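Local structure of universal stress protein (3LOQ) at residues E40-F45 with E96-K101. The protein binds AMP and, as a universal stress protein A family member, probably acts in the stress response, its exact role being unknown. Sequence-based numbering, arbitrary orientation.
Sequences EYLGDF and EAAGIK
L42 reaches across to A98 and I100 with CB and both methyl branches of its side chain. Its CB lies 3.9 Å from the A98 methyl, CB, and the branch ending in CD1 comes up beside that same methyl. The other branch turns to I100: CD2 of L42 sits 4.0 Å from CD1 of I100, the two side chains running at a slant to each other. I100 holds its CG1 arm anti to its own carbonyl carbon (chi1 -60°) and fully stretched beyond that (chi2 177°), which carries CD1 on to the backbone of the first helical turn, 3.9 Å from the carbonyl O of L42. The side-chain contacts are apolar, and no hydrogen bond joins the two segments. In the Rossmann-like alpha/beta fold of the universal stress proteins, this is where helix 42-47 meets the turn leading from the end of helix 75-97 into strand 101-104. That turn passes through G99, at positive phi (74°), whose N bonds back to O of E96 at 2.9 Å. The L42 side chain is about 14 Å from the bound AMP, and both L42 and I100 also rest on I95 of helix 75-97 and on I53 of strand 52-60.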
loop_
_atom_site.group_PDB
_atom_site.type_symbol
_atom_site.label_atom_id
_atom_site.label_comp_id
_atom_site.label_asym_id
_atom_site.label_seq_id
_atom_site.Cartn_x
_atom_site.Cartn_y
_atom_site.Cartn_z
ATOM N N GLU A 40 -0.222 -8.456 10.988
ATOM C CA GLU A 40 0.781 -8.230 12.022
ATOM C C GLU A 40 0.877 -6.747 12.397
ATOM O O GLU A 40 1.478 -6.390 13.406
ATOM C CB GLU A 40 2.139 -8.783 11.585
ATOM C CG GLU A 40 2.323 -10.273 11.866
ATOM C CD GLU A 40 2.931 -11.039 10.690
ATOM O OE1 GLU A 40 4.175 -11.170 10.619
ATOM O OE2 GLU A 40 2.153 -11.525 9.840
ATOM N N TYR A 41 0.265 -5.887 11.590
ATOM C CA TYR A 41 0.392 -4.451 11.782
ATOM C C TYR A 41 -0.889 -3.820 12.318
ATOM O O TYR A 41 -1.038 -2.599 12.307
ATOM C CB TYR A 41 0.786 -3.788 10.458
ATOM C CG TYR A 41 2.197 -4.129 10.021
ATOM C CD1 TYR A 41 2.456 -5.245 9.234
ATOM C CD2 TYR A 41 3.272 -3.343 10.418
ATOM C CE1 TYR A 41 3.756 -5.559 8.847
ATOM C CE2 TYR A 41 4.566 -3.640 10.026
ATOM C CZ TYR A 41 4.807 -4.747 9.245
ATOM O OH TYR A 41 6.103 -5.039 8.866
ATOM N N LEU A 42 -1.823 -4.647 12.772
ATOM C CA LEU A 42 -3.100 -4.119 13.240
ATOM C C LEU A 42 -2.948 -3.027 14.322
ATOM O O LEU A 42 -3.688 -2.035 14.320
ATOM C CB LEU A 42 -4.006 -5.254 13.718
ATOM C CG LEU A 42 -4.596 -6.108 12.598
ATOM C CD1 LEU A 42 -5.383 -7.285 13.157
ATOM C CD2 LEU A 42 -5.470 -5.258 11.683
ATOM N N GLY A 43 -1.981 -3.195 15.228
ATOM C CA GLY A 43 -1.728 -2.190 16.257
ATOM C C GLY A 43 -1.385 -0.835 15.650
ATOM O O GLY A 43 -1.903 0.208 16.068
ATOM N N ASP A 44 -0.512 -0.849 14.646
ATOM C CA ASP A 44 -0.096 0.377 13.975
ATOM C C ASP A 44 -1.276 1.089 13.323
ATOM O O ASP A 44 -1.387 2.307 13.382
ATOM C CB ASP A 44 0.982 0.080 12.937
ATOM C CG ASP A 44 2.244 -0.470 13.562
ATOM O OD1 ASP A 44 2.997 0.334 14.154
ATOM O OD2 ASP A 44 2.481 -1.699 13.464
ATOM N N PHE A 45 -2.162 0.319 12.705
ATOM C CA PHE A 45 -3.300 0.904 12.023
ATOM C C PHE A 45 -4.311 1.457 13.013
ATOM O O PHE A 45 -4.942 2.484 12.757
ATOM C CB PHE A 45 -3.962 -0.121 11.116
ATOM C CG PHE A 45 -3.203 -0.386 9.855
ATOM C CD1 PHE A 45 -2.710 -1.647 9.578
ATOM C CD2 PHE A 45 -2.979 0.633 8.945
ATOM C CE1 PHE A 45 -2.019 -1.889 8.415
ATOM C CE2 PHE A 45 -2.281 0.399 7.781
ATOM C CZ PHE A 45 -1.804 -0.862 7.514
ATOM N N GLU A 96 -10.722 -8.590 15.483
ATOM C CA GLU A 96 -11.519 -8.242 16.662
ATOM C C GLU A 96 -10.620 -8.142 17.885
ATOM O O GLU A 96 -10.801 -7.271 18.733
ATOM C CB GLU A 96 -12.580 -9.295 16.959
ATOM C CG GLU A 96 -13.274 -9.898 15.767
ATOM C CD GLU A 96 -14.505 -9.136 15.349
ATOM O OE1 GLU A 96 -15.465 -9.792 14.878
ATOM O OE2 GLU A 96 -14.509 -7.891 15.496
ATOM N N ALA A 97 -9.653 -9.045 17.975
ATOM C CA ALA A 97 -8.805 -9.116 19.163
ATOM C C ALA A 97 -7.938 -7.866 19.292
ATOM O O ALA A 97 -7.457 -7.543 20.373
ATOM C CB ALA A 97 -7.946 -10.378 19.139
ATOM N N ALA A 98 -7.751 -7.159 18.183
ATOM C CA ALA A 98 -6.939 -5.949 18.179
ATOM C C ALA A 98 -7.799 -4.711 18.430
ATOM O O ALA A 98 -7.317 -3.573 18.359
ATOM C CB ALA A 98 -6.190 -5.821 16.861
ATOM N N GLY A 99 -9.072 -4.935 18.731
ATOM C CA GLY A 99 -9.989 -3.838 19.007
ATOM C C GLY A 99 -10.398 -3.078 17.756
ATOM O O GLY A 99 -10.652 -1.876 17.804
ATOM N N ILE A 100 -10.454 -3.786 16.630
ATOM C CA ILE A 100 -10.959 -3.215 15.395
ATOM C C ILE A 100 -12.165 -4.011 14.912
ATOM O O ILE A 100 -12.160 -5.237 14.955
ATOM C CB ILE A 100 -9.872 -3.244 14.309
ATOM C CG1 ILE A 100 -8.652 -2.442 14.773
ATOM C CG2 ILE A 100 -10.414 -2.725 12.965
ATOM C CD1 ILE A 100 -7.503 -2.482 13.789
ATOM N N LYS A 101 -13.199 -3.318 14.442
ATOM C CA LYS A 101 -14.360 -3.999 13.873
ATOM C C LYS A 101 -13.969 -4.776 12.603
ATOM O O LYS A 101 -13.241 -4.274 11.749
ATOM C CB LYS A 101 -15.465 -2.994 13.563
ATOM C CG LYS A 101 -16.855 -3.597 13.418
ATOM C CD LYS A 101 -17.850 -2.580 12.829
ATOM C CE LYS A 101 -17.821 -1.229 13.564
ATOM N NZ LYS A 101 -18.533 -0.134 12.818
#